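Local atomic coordinates of L-lysine 6-oxidase (Marinomonas mediterranea, PDB entry 3WEU), a protein that oxidises L-lysine at its epsilon-amino group with a cysteine tryptophylquinone cofactor, releasing ammonium and the hydrogen peroxide that gives it antibacterial activity. Residues H88-W96 against F478-D488; D220-C228 against T239-S248. One frame throughout, in Å; residues are numbered along the deposited sequence.

Both contacts are buried and reach one sheet of the N-terminal region, contact 2 lying within it and contact 1 touching it through strand 80-91, the neighbour of strand 223-232; their centres lie about 14 Å apart. Contact 2 is a hairpin, local in sequence and held by regular backbone bonds. Contact 1 instead brings the end of strand 80-91 and the turn after it against a segment nearly 400 residues later, and works through side chains: a buried lysine, a tryptophan edge, an aromatic pair and one water. Strand 80-91 ties the two together, with His88 N 2.9 Å from Ser225 O and Asn91 ND2 2.8 Å from Ile221 O, both probable hydrogen bonds.

Contact 1 (H88-W96 against F478-D488); sequences HLANKKAAW and FDVNGLTPERD
Lys92 makes the polar centre of this interface. Its chain, extended beyond CG, carries CE past Leu483 CB and sets NZ 3.2 Å from Thr484 O, a hydrogen bond in which the ammonium sits above the carbonyl plane, 38° out of it. The same NZ gives a second bond to a water at 2.9 Å. That water lies within hydrogen-bonding distance of Pro485 O and Arg487 O, though it need not serve both at once, so among residues 484-487 one carbonyl is held directly and two lie round the water. Asp500 and Glu497 form salt bridges with Lys92 as well, which probably favours the charged form.

The aromatic contacts lie at the two ends. The edge of the His88 ring points toward the face of Phe478 in an offset edge-to-face pair, centroids 6.0 Å apart and planes at 81°, while His88 NE2 is hydrogen-bonded to Asp138 OD1. Trp96, its CG anti to the backbone N (chi1 -156°), brings the six-membered ring against the 485-488 backbone: CZ3 lies 3.4 Å from Pro485 O, which meets the ring edge in plane, and CH2 packs on Asp488 CB at 3.7 Å. The carboxylate of Asp488 stands almost perpendicular to the indole.

Apolar packing fills in between. Leu483 CD1 presses on Ala90 CB at 3.4 Å, closer than two methyl groups normally settle, and Ala95 CB rests on Pro485 CB.

This is an interface between two sequence-family regions: a strand end and its following 3-10 turn, from the N-terminal family, meet the C-terminal family's connection from helix 475-481 to Asp488, the N-cap of helix 489-492.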
loop_
_atom_site.group_PDB
_atom_site.type_symbol
_atom_site.label_atom_id
_atom_site.label_comp_id
_atom_site.label_asym_id
_atom_site.label_seq_id
_atom_site.Cartn_x
_atom_site.Cartn_y
_atom_site.Cartn_z
ATOM N N HIS A 88 0.550 -11.114 38.848
ATOM C CA HIS A 88 1.528 -10.951 37.823
ATOM C C HIS A 88 0.955 -11.211 36.410
ATOM O O HIS A 88 0.806 -12.345 35.998
ATOM C CB HIS A 88 2.763 -11.856 38.094
ATOM C CG HIS A 88 3.940 -11.589 37.188
ATOM N ND1 HIS A 88 5.151 -12.266 37.315
ATOM C CD2 HIS A 88 4.090 -10.763 36.132
ATOM C CE1 HIS A 88 5.987 -11.844 36.389
ATOM N NE2 HIS A 88 5.392 -10.896 35.688
ATOM N N LEU A 89 0.652 -10.145 35.692
ATOM C CA LEU A 89 0.064 -10.224 34.363
ATOM C C LEU A 89 1.170 -9.992 33.341
ATOM O O LEU A 89 2.110 -9.229 33.615
ATOM C CB LEU A 89 -0.972 -9.103 34.206
ATOM C CG LEU A 89 -2.152 -9.078 35.183
ATOM C CD1 LEU A 89 -3.177 -7.990 34.770
ATOM C CD2 LEU A 89 -2.809 -10.420 35.354
ATOM N N ALA A 90 1.079 -10.612 32.177
ATOM C CA ALA A 90 2.005 -10.373 31.061
ATOM C C ALA A 90 1.330 -10.651 29.728
ATOM O O ALA A 90 0.252 -11.275 29.664
ATOM C CB ALA A 90 3.270 -11.250 31.170
ATOM N N ASN A 91 1.904 -10.091 28.667
ATOM C CA ASN A 91 1.427 -10.372 27.338
ATOM C C ASN A 91 2.567 -10.933 26.589
ATOM O O ASN A 91 3.548 -10.194 26.274
ATOM C CB ASN A 91 0.944 -9.070 26.709
ATOM C CG ASN A 91 0.486 -9.214 25.281
ATOM O OD1 ASN A 91 1.128 -9.828 24.432
ATOM N ND2 ASN A 91 -0.574 -8.533 24.983
ATOM N N LYS A 92 2.440 -12.195 26.215
ATOM C CA LYS A 92 3.513 -12.867 25.457
ATOM C C LYS A 92 3.245 -12.960 23.992
ATOM O O LYS A 92 3.984 -13.685 23.278
ATOM C CB LYS A 92 3.645 -14.283 25.998
ATOM C CG LYS A 92 4.493 -14.452 27.218
ATOM C CD LYS A 92 4.594 -15.887 27.548
ATOM C CE LYS A 92 5.562 -16.266 28.654
ATOM N NZ LYS A 92 5.658 -17.747 28.772
ATOM N N LYS A 93 2.197 -12.278 23.494
ATOM C CA LYS A 93 1.744 -12.531 22.162
ATOM C C LYS A 93 2.868 -12.254 21.107
ATOM O O LYS A 93 2.985 -12.957 20.134
ATOM C CB LYS A 93 0.574 -11.644 21.760
ATOM C CG LYS A 93 -0.678 -11.823 22.596
ATOM C CD LYS A 93 -1.796 -10.977 21.970
ATOM C CE LYS A 93 -3.104 -11.178 22.740
ATOM N NZ LYS A 93 -4.262 -10.531 22.101
ATOM N N ALA A 94 3.571 -11.142 21.255
ATOM C CA ALA A 94 4.589 -10.766 20.257
ATOM C C ALA A 94 5.769 -11.777 20.202
ATOM O O ALA A 94 6.487 -11.831 19.226
ATOM C CB ALA A 94 5.091 -9.350 20.458
ATOM N N ALA A 95 5.912 -12.555 21.234
ATOM C CA ALA A 95 6.950 -13.550 21.374
ATOM C C ALA A 95 6.512 -14.953 20.978
ATOM O O ALA A 95 7.351 -15.848 20.921
ATOM C CB ALA A 95 7.382 -13.559 22.820
ATOM N N TRP A 96 5.214 -15.160 20.680
ATOM C CA TRP A 96 4.736 -16.477 20.361
ATOM C C TRP A 96 4.731 -16.771 18.859
ATOM O O TRP A 96 5.183 -15.981 18.000
ATOM C CB TRP A 96 3.368 -16.738 21.036
ATOM C CG TRP A 96 3.062 -18.275 21.258
ATOM C CD1 TRP A 96 2.011 -18.983 20.766
ATOM C CD2 TRP A 96 3.864 -19.206 21.984
ATOM N NE1 TRP A 96 2.073 -20.264 21.153
ATOM C CE2 TRP A 96 3.228 -20.450 21.881
ATOM C CE3 TRP A 96 5.088 -19.111 22.680
ATOM C CZ2 TRP A 96 3.740 -21.593 22.463
ATOM C CZ3 TRP A 96 5.623 -20.249 23.232
ATOM C CH2 TRP A 96 4.932 -21.477 23.152
ATOM N N PHE A 478 10.776 -15.541 38.790
ATOM C CA PHE A 478 10.626 -14.572 37.747
ATOM C C PHE A 478 11.324 -13.265 38.014
ATOM O O PHE A 478 11.755 -12.579 37.034
ATOM C CB PHE A 478 9.119 -14.342 37.421
ATOM C CG PHE A 478 8.414 -15.597 36.976
ATOM C CD1 PHE A 478 8.786 -16.238 35.773
ATOM C CD2 PHE A 478 7.363 -16.087 37.685
ATOM C CE1 PHE A 478 8.192 -17.403 35.381
ATOM C CE2 PHE A 478 6.723 -17.242 37.276
ATOM C CZ PHE A 478 7.149 -17.905 36.129
ATOM N N ASP A 479 11.371 -12.876 39.289
ATOM C CA ASP A 479 12.100 -11.671 39.726
ATOM C C ASP A 479 13.508 -11.665 39.062
ATOM O O ASP A 479 13.957 -10.658 38.451
ATOM C CB ASP A 479 12.188 -11.652 41.275
ATOM C CG ASP A 479 11.009 -10.898 41.935
ATOM O OD1 ASP A 479 10.143 -10.291 41.220
ATOM O OD2 ASP A 479 10.944 -10.899 43.173
ATOM N N VAL A 480 14.156 -12.828 39.121
ATOM C CA VAL A 480 15.556 -12.978 38.656
ATOM C C VAL A 480 15.694 -13.281 37.174
ATOM O O VAL A 480 16.571 -12.730 36.513
ATOM C CB VAL A 480 16.250 -14.066 39.494
ATOM C CG1 VAL A 480 17.640 -14.472 38.941
ATOM C CG2 VAL A 480 16.288 -13.588 40.944
ATOM N N ASN A 481 14.758 -14.066 36.638
ATOM C CA ASN A 481 14.877 -14.613 35.276
ATOM C C ASN A 481 13.965 -14.055 34.226
ATOM O O ASN A 481 14.175 -14.191 33.025
ATOM C CB ASN A 481 14.607 -16.104 35.430
ATOM C CG ASN A 481 15.611 -16.755 36.359
ATOM O OD1 ASN A 481 15.320 -17.202 37.466
ATOM N ND2 ASN A 481 16.807 -16.788 35.897
ATOM N N GLY A 482 12.908 -13.397 34.665
ATOM C CA GLY A 482 11.879 -12.972 33.728
ATOM C C GLY A 482 11.155 -14.203 33.206
ATOM O O GLY A 482 11.274 -15.335 33.759
ATOM N N LEU A 483 10.359 -13.962 32.160
ATOM C CA LEU A 483 9.492 -14.971 31.635
ATOM C C LEU A 483 10.170 -15.721 30.521
ATOM O O LEU A 483 11.125 -15.219 29.950
ATOM C CB LEU A 483 8.194 -14.327 31.093
ATOM C CG LEU A 483 7.331 -13.728 32.204
ATOM C CD1 LEU A 483 6.197 -12.929 31.556
ATOM C CD2 LEU A 483 6.764 -14.752 33.190
ATOM N N THR A 484 9.653 -16.904 30.169
ATOM C CA THR A 484 10.387 -17.773 29.195
ATOM C C THR A 484 9.695 -17.675 27.836
ATOM O O THR A 484 8.595 -18.175 27.676
ATOM C CB THR A 484 10.413 -19.190 29.689
ATOM O OG1 THR A 484 10.567 -19.240 31.121
ATOM C CG2 THR A 484 11.485 -20.060 28.925
ATOM N N PRO A 485 10.280 -16.961 26.873
ATOM C CA PRO A 485 9.479 -16.656 25.662
ATOM C C PRO A 485 9.064 -17.874 24.808
ATOM O O PRO A 485 7.932 -17.960 24.285
ATOM C CB PRO A 485 10.395 -15.684 24.875
ATOM C CG PRO A 485 11.781 -15.906 25.442
ATOM C CD PRO A 485 11.531 -16.160 26.907
ATOM N N GLU A 486 9.924 -18.875 24.743
ATOM C CA GLU A 486 9.690 -19.977 23.827
ATOM C C GLU A 486 9.017 -21.154 24.502
ATOM O O GLU A 486 8.673 -22.106 23.840
ATOM C CB GLU A 486 11.006 -20.386 23.104
ATOM C CG GLU A 486 12.149 -20.768 23.958
ATOM C CD GLU A 486 12.898 -19.520 24.456
ATOM O OE1 GLU A 486 13.770 -18.881 23.722
ATOM O OE2 GLU A 486 12.573 -19.190 25.601
ATOM N N ARG A 487 8.768 -21.093 25.807
ATOM C CA ARG A 487 8.263 -22.231 26.553
ATOM C C ARG A 487 6.772 -22.475 26.251
ATOM O O ARG A 487 5.939 -21.579 26.469
ATOM C CB ARG A 487 8.416 -22.029 28.059
ATOM C CG ARG A 487 7.858 -23.132 28.908
ATOM C CD ARG A 487 8.132 -22.948 30.387
ATOM N NE ARG A 487 7.607 -24.020 31.214
ATOM C CZ ARG A 487 6.332 -24.095 31.587
ATOM N NH1 ARG A 487 5.488 -23.133 31.165
ATOM N NH2 ARG A 487 5.890 -25.090 32.333
ATOM N N ASP A 488 6.459 -23.674 25.787
ATOM C CA ASP A 488 5.076 -24.119 25.662
ATOM C C ASP A 488 4.664 -24.905 26.893
ATOM O O ASP A 488 5.074 -26.023 27.132
ATOM C CB ASP A 488 4.909 -24.965 24.426
ATOM C CG ASP A 488 3.434 -25.285 24.129
ATOM O OD1 ASP A 488 2.569 -24.962 24.978
ATOM O OD2 ASP A 488 3.154 -25.826 23.061
HETATM O O HOH W 1 6.001 -18.826 26.109
#

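Contact 2 (D220-C228 against T239-S248); sequences DISDGSVTC and TSTAWMVVGS
Strands 223-228 and 239-247 run antiparallel, their directions 149° apart and their axes approaching to 4.3 Å, with Gly224-Met244, Val226-Ala242 and Cys228-Ser240 as hydrogen-bonded pairs. This is a beta hairpin, and beyond its last strand pair the bond from Val246 N to Ser222 O carries the ladder one step further. Strand 80-91 flanks the first strand and strand 4-13 the second, placing the hairpin inside the large mixed sheet of the N-terminal region.

The face bearing Asp223, Ser225 and Trp243 is dominated by the indole. With chi1 at -150°, Trp243 leans back across the neighbouring strand and lies over the backbone of Gly224 and Ser225: Gly224 O stands 3.2 Å above the ring plane, offset toward the rim, and Ser225 N comes over the same face near the centre. Ser225 CB lies over that face too, 3.8 Å from Trp243 CZ3, and the ring of His471 joins Trp243 edge-to-face. Farther along, Thr227 and Thr241 lie side by side, while Thr227 CG2 touches Thr239 CG2 at 3.6 Å.

On the reverse face, Val226, Ala242 and Met244 make an apolar patch. Val226 CG2 packs on Met244 CB at 3.9 Å, and Val226 CB lies beside Ala242 CB across the strands; strand 58-66 contributes Phe63 to this layer. Ser240 OG, on the same face, is hydrogen-bonded to Leu3 O. Where the strands end, Ile221 CD1 reaches the backbone of Val246 and Gly247.

Asp223 is gripped at both oxygens: OD1 is hydrogen-bonded to Thr502 OG1 and OD2 to the backbone N of Leu501, while OD2 also accepts a hydrogen bond from Trp243 NE1 at 2.9 Å, using its anti lone pair and lying within 1° of the ring plane.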
loop_
_atom_site.group_PDB
_atom_site.type_symbol
_atom_site.label_atom_id
_atom_site.label_comp_id
_atom_site.label_asym_id
_atom_site.label_seq_id
_atom_site.Cartn_x
_atom_site.Cartn_y
_atom_site.Cartn_z
ATOM N N ASP A 220 -2.656 -4.656 24.793
ATOM C CA ASP A 220 -2.563 -4.602 26.220
ATOM C C ASP A 220 -3.474 -5.608 26.878
ATOM O O ASP A 220 -3.743 -5.532 28.046
ATOM C CB ASP A 220 -2.735 -3.187 26.792
ATOM C CG ASP A 220 -4.114 -2.598 26.602
ATOM O OD1 ASP A 220 -5.023 -3.259 26.038
ATOM O OD2 ASP A 220 -4.217 -1.395 26.944
ATOM N N ILE A 221 -3.861 -6.616 26.104
ATOM C CA ILE A 221 -4.367 -7.865 26.667
ATOM C C ILE A 221 -3.283 -8.444 27.534
ATOM O O ILE A 221 -2.120 -8.201 27.263
ATOM C CB ILE A 221 -4.750 -8.856 25.517
ATOM C CG1 ILE A 221 -5.961 -8.357 24.723
ATOM C CG2 ILE A 221 -4.953 -10.286 26.022
ATOM C CD1 ILE A 221 -7.292 -8.507 25.513
ATOM N N SER A 222 -3.665 -9.204 28.566
ATOM C CA SER A 222 -2.711 -9.927 29.384
ATOM C C SER A 222 -3.413 -11.026 30.132
ATOM O O SER A 222 -4.665 -11.108 30.183
ATOM C CB SER A 222 -2.049 -9.000 30.415
ATOM O OG SER A 222 -2.977 -8.608 31.401
ATOM N N ASP A 223 -2.625 -11.889 30.724
ATOM C CA ASP A 223 -3.127 -12.846 31.710
ATOM C C ASP A 223 -1.988 -13.233 32.667
ATOM O O ASP A 223 -0.818 -12.957 32.354
ATOM C CB ASP A 223 -3.650 -14.129 31.007
ATOM C CG ASP A 223 -2.550 -14.989 30.436
ATOM O OD1 ASP A 223 -2.119 -14.697 29.312
ATOM O OD2 ASP A 223 -2.156 -16.010 31.107
ATOM N N GLY A 224 -2.340 -13.825 33.801
ATOM C CA GLY A 224 -1.343 -14.267 34.761
ATOM C C GLY A 224 -1.820 -14.667 36.109
ATOM O O GLY A 224 -2.996 -14.879 36.346
ATOM N N SER A 225 -0.857 -14.819 37.031
ATOM C CA SER A 225 -1.095 -15.466 38.257
ATOM C C SER A 225 -1.621 -14.526 39.303
ATOM O O SER A 225 -1.269 -13.314 39.327
ATOM C CB SER A 225 0.228 -16.050 38.800
ATOM O OG SER A 225 1.219 -15.030 38.905
ATOM N N VAL A 226 -2.405 -15.110 40.198
ATOM C CA VAL A 226 -2.943 -14.419 41.352
ATOM C C VAL A 226 -2.434 -15.192 42.544
ATOM O O VAL A 226 -2.683 -16.369 42.628
ATOM C CB VAL A 226 -4.480 -14.336 41.391
ATOM C CG1 VAL A 226 -5.008 -13.685 42.677
ATOM C CG2 VAL A 226 -4.950 -13.520 40.199
ATOM N N THR A 227 -1.799 -14.480 43.487
ATOM C CA THR A 227 -1.391 -15.090 44.767
ATOM C C THR A 227 -1.967 -14.311 45.925
ATOM O O THR A 227 -1.925 -13.111 45.922
ATOM C CB THR A 227 0.172 -15.146 44.890
ATOM O OG1 THR A 227 0.677 -15.821 43.756
ATOM C CG2 THR A 227 0.605 -15.954 46.160
ATOM N N CYS A 228 -2.539 -15.018 46.866
ATOM C CA CYS A 228 -3.141 -14.452 48.030
ATOM C C CYS A 228 -2.448 -14.992 49.246
ATOM O O CYS A 228 -2.497 -16.198 49.489
ATOM C CB CYS A 228 -4.591 -14.862 48.173
ATOM S SG CYS A 228 -5.486 -14.091 49.505
ATOM N N THR A 239 -1.233 -19.356 52.048
ATOM C CA THR A 239 -1.170 -18.813 50.717
ATOM C C THR A 239 -2.057 -19.664 49.801
ATOM O O THR A 239 -2.148 -20.886 49.970
ATOM C CB THR A 239 0.273 -18.833 50.219
ATOM O OG1 THR A 239 1.056 -17.952 51.036
ATOM C CG2 THR A 239 0.356 -18.378 48.770
ATOM N N SER A 240 -2.721 -19.023 48.848
ATOM C CA SER A 240 -3.507 -19.791 47.871
ATOM C C SER A 240 -3.476 -18.993 46.566
ATOM O O SER A 240 -3.057 -17.814 46.552
ATOM C CB SER A 240 -4.891 -20.039 48.449
ATOM O OG SER A 240 -5.775 -20.554 47.480
ATOM N N THR A 241 -3.811 -19.633 45.445
ATOM C CA THR A 241 -3.514 -19.044 44.131
ATOM C C THR A 241 -4.716 -19.221 43.165
ATOM O O THR A 241 -5.604 -20.093 43.403
ATOM C CB THR A 241 -2.307 -19.680 43.457
ATOM O OG1 THR A 241 -2.537 -21.080 43.438
ATOM C CG2 THR A 241 -0.997 -19.351 44.194
ATOM N N ALA A 242 -4.682 -18.422 42.095
ATOM C CA ALA A 242 -5.653 -18.442 41.025
ATOM C C ALA A 242 -4.974 -17.861 39.830
ATOM O O ALA A 242 -3.738 -17.657 39.837
ATOM C CB ALA A 242 -6.901 -17.610 41.433
ATOM N N TRP A 243 -5.746 -17.641 38.769
ATOM C CA TRP A 243 -5.277 -17.061 37.548
ATOM C C TRP A 243 -6.202 -15.926 37.176
ATOM O O TRP A 243 -7.338 -15.806 37.697
ATOM C CB TRP A 243 -5.203 -18.113 36.434
ATOM C CG TRP A 243 -4.158 -17.841 35.440
ATOM C CD1 TRP A 243 -4.316 -17.255 34.247
ATOM C CD2 TRP A 243 -2.751 -18.122 35.558
ATOM N NE1 TRP A 243 -3.119 -17.112 33.607
ATOM C CE2 TRP A 243 -2.139 -17.671 34.387
ATOM C CE3 TRP A 243 -1.967 -18.726 36.524
ATOM C CZ2 TRP A 243 -0.763 -17.820 34.141
ATOM C CZ3 TRP A 243 -0.586 -18.833 36.309
ATOM C CH2 TRP A 243 -0.013 -18.408 35.132
ATOM N N MET A 244 -5.727 -15.105 36.262
ATOM C CA MET A 244 -6.446 -13.954 35.810
ATOM C C MET A 244 -6.279 -13.787 34.302
ATOM O O MET A 244 -5.155 -13.829 33.790
ATOM C CB MET A 244 -5.909 -12.707 36.546
ATOM C CG MET A 244 -6.505 -11.411 36.072
ATOM S SD MET A 244 -8.171 -11.299 36.673
ATOM C CE MET A 244 -8.779 -10.077 35.590
ATOM N N VAL A 245 -7.376 -13.487 33.605
ATOM C CA VAL A 245 -7.313 -13.252 32.180
ATOM C C VAL A 245 -8.019 -11.960 31.823
ATOM O O VAL A 245 -9.107 -11.688 32.299
ATOM C CB VAL A 245 -7.985 -14.425 31.446
ATOM C CG1 VAL A 245 -7.940 -14.204 29.942
ATOM C CG2 VAL A 245 -7.259 -15.713 31.824
ATOM N N VAL A 246 -7.423 -11.196 30.937
ATOM C CA VAL A 246 -8.023 -9.985 30.413
ATOM C C VAL A 246 -8.496 -10.245 28.943
ATOM O O VAL A 246 -7.738 -10.800 28.123
ATOM C CB VAL A 246 -7.090 -8.802 30.422
ATOM C CG1 VAL A 246 -7.838 -7.571 29.917
ATOM C CG2 VAL A 246 -6.587 -8.544 31.811
ATOM N N GLY A 247 -9.770 -9.956 28.698
ATOM C CA GLY A 247 -10.323 -10.003 27.368
ATOM C C GLY A 247 -10.714 -8.665 26.828
ATOM O O GLY A 247 -10.859 -7.651 27.573
ATOM N N SER A 248 -11.033 -8.673 25.566
ATOM C CA SER A 248 -11.584 -7.491 24.909
ATOM C C SER A 248 -13.054 -7.349 25.359
ATOM O O SER A 248 -13.572 -8.212 26.081
ATOM C CB SER A 248 -11.443 -7.625 23.401
ATOM O OG SER A 248 -12.111 -8.769 22.896
#